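Local coordinates for protein cytidylyltransferase (Leptospira borgpetersenii serovar Hardjo-bovis, PDB 6OEW) that probably transfers cytidylyl groups from a nucleotide donor, as a metal-binding nucleotidyltransferase of the GT-A clan, at residues I13-R18 and V103-D108. Sequence-based numbering, arbitrary orientation.
With MG (magnesium ion), chain C.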
# COMPACT_ATOMS: atom_id res chain seq x y z
N ILE A 13 -8.73 4.79 -2.59
CA ILE A 13 -7.48 4.25 -2.04
C ILE A 13 -7.86 3.35 -0.86
O ILE A 13 -8.28 3.82 0.20
CB ILE A 13 -6.51 5.35 -1.61
CG1 ILE A 13 -6.15 6.27 -2.77
CG2 ILE A 13 -5.22 4.70 -1.02
CD1 ILE A 13 -5.38 7.52 -2.34
N LEU A 14 -7.74 2.03 -1.06
CA LEU A 14 -8.26 1.03 -0.14
C LEU A 14 -7.07 0.34 0.50
O LEU A 14 -6.36 -0.43 -0.17
CB LEU A 14 -9.17 0.04 -0.86
CG LEU A 14 -10.35 0.61 -1.62
CD1 LEU A 14 -11.32 -0.51 -1.94
CD2 LEU A 14 -11.04 1.73 -0.84
N ILE A 15 -6.83 0.63 1.78
CA ILE A 15 -5.65 0.17 2.49
C ILE A 15 -6.03 -1.00 3.38
O ILE A 15 -6.80 -0.84 4.35
CB ILE A 15 -5.03 1.28 3.34
CG1 ILE A 15 -4.89 2.57 2.53
CG2 ILE A 15 -3.68 0.84 3.93
CD1 ILE A 15 -4.75 3.74 3.43
N GLN A 16 -5.46 -2.17 3.12
CA GLN A 16 -5.68 -3.30 4.00
C GLN A 16 -4.69 -3.27 5.15
O GLN A 16 -3.48 -3.07 4.96
CB GLN A 16 -5.58 -4.62 3.23
CG GLN A 16 -4.25 -4.84 2.54
CD GLN A 16 -4.14 -6.23 1.96
OE1 GLN A 16 -4.50 -6.47 0.81
NE2 GLN A 16 -3.64 -7.17 2.77
N ALA A 17 -5.21 -3.40 6.37
CA ALA A 17 -4.35 -3.36 7.55
C ALA A 17 -5.03 -4.15 8.65
O ALA A 17 -6.25 -4.16 8.75
CB ALA A 17 -4.11 -1.92 8.03
N ARG A 18 -4.22 -4.82 9.46
CA ARG A 18 -4.75 -5.57 10.59
C ARG A 18 -3.68 -5.71 11.66
O ARG A 18 -2.48 -5.70 11.36
CB ARG A 18 -5.26 -6.97 10.20
CG ARG A 18 -4.14 -7.93 9.84
CD ARG A 18 -4.69 -9.25 9.33
NE ARG A 18 -5.37 -10.00 10.39
CZ ARG A 18 -5.86 -11.23 10.24
NH1 ARG A 18 -5.76 -11.85 9.07
NH2 ARG A 18 -6.45 -11.83 11.27
N VAL A 103 -7.24 1.59 -5.82
CA VAL A 103 -5.81 1.70 -5.52
C VAL A 103 -5.57 0.84 -4.28
O VAL A 103 -6.01 1.16 -3.18
CB VAL A 103 -5.37 3.15 -5.30
CG1 VAL A 103 -3.86 3.19 -5.01
CG2 VAL A 103 -5.72 4.01 -6.51
N ARG A 104 -4.90 -0.29 -4.49
CA ARG A 104 -4.67 -1.24 -3.40
C ARG A 104 -3.34 -0.94 -2.73
O ARG A 104 -2.29 -0.98 -3.39
CB ARG A 104 -4.67 -2.68 -3.91
CG ARG A 104 -4.44 -3.61 -2.72
CD ARG A 104 -3.85 -4.89 -3.10
NE ARG A 104 -3.71 -5.84 -1.98
CZ ARG A 104 -3.02 -6.96 -2.12
NH1 ARG A 104 -2.42 -7.18 -3.28
NH2 ARG A 104 -2.94 -7.85 -1.12
N LEU A 105 -3.38 -0.64 -1.43
CA LEU A 105 -2.21 -0.45 -0.60
C LEU A 105 -2.34 -1.35 0.62
O LEU A 105 -3.44 -1.76 0.99
CB LEU A 105 -2.04 0.98 -0.09
CG LEU A 105 -2.08 2.10 -1.13
CD1 LEU A 105 -1.98 3.46 -0.40
CD2 LEU A 105 -0.95 1.94 -2.13
N THR A 106 -1.20 -1.61 1.26
CA THR A 106 -1.18 -2.41 2.48
C THR A 106 -0.51 -1.60 3.59
O THR A 106 0.39 -0.79 3.33
CB THR A 106 -0.45 -3.73 2.29
OG1 THR A 106 0.95 -3.48 2.11
CG2 THR A 106 -1.00 -4.50 1.09
N GLY A 107 -0.95 -1.85 4.81
CA GLY A 107 -0.49 -1.07 5.95
C GLY A 107 0.94 -1.33 6.40
O GLY A 107 1.36 -0.84 7.45
N ASP A 108 1.71 -2.13 5.66
CA ASP A 108 3.12 -2.22 6.00
C ASP A 108 3.98 -1.30 5.13
O ASP A 108 5.20 -1.49 5.04
CB ASP A 108 3.61 -3.65 5.89
CG ASP A 108 3.25 -4.27 4.60
OD1 ASP A 108 2.98 -3.51 3.62
OD2 ASP A 108 3.18 -5.52 4.58
MG MG C . 3.56 -6.89 3.29
O HOH W 1 5.90 -6.42 3.54
O HOH W 2 3.87 -8.06 5.44
O HOH W 3 4.23 -8.44 1.57
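Arg104 turns the NE/NH2 edge of its guanidinium to Gln16, both nitrogens donating to OE1, with NH2 to OE1 at 2.8 Å. OE1 lies in the guanidinium plane, while the two nitrogens stand above one face of the amide, whose plane is turned 42° from the guanidinium. Gln16 CG sits between backbone N and carbonyl carbon (chi1 58°), which sets it 3.6 Å from Thr106 CG2. Arg104 NH1 forms a salt bridge with Glu149 of the neighbouring strand 149-152. Backbone hydrogen bonds join the parallel strands 13-16 and 103-106: Leu14 N to Val103 O, Leu105 N to Leu14 O, Gln16 N to Leu105 O, and past the strand end Gly107 N to Gln16 O (2.8 Å). On the face opposite Gln16 and Arg104, Ile13 CG2 meets Leu105 CD1 at 3.5 Å and Ile15 CG1 lies against Leu105 CB; helix 37-45 packs over Ile15 and Leu105. These adjacent central strands are consistent with a GT-A-type, probably nucleotide-binding, fold. Thr106 OG1 donates to Asp108 OD1 (2.5 Å), while OD2 binds magnesium at 1.9 Å alongside three waters. Gln16, held through OE1 and O, thus fixes the end of strand 103-106, probably helping to place Asp108 just beyond.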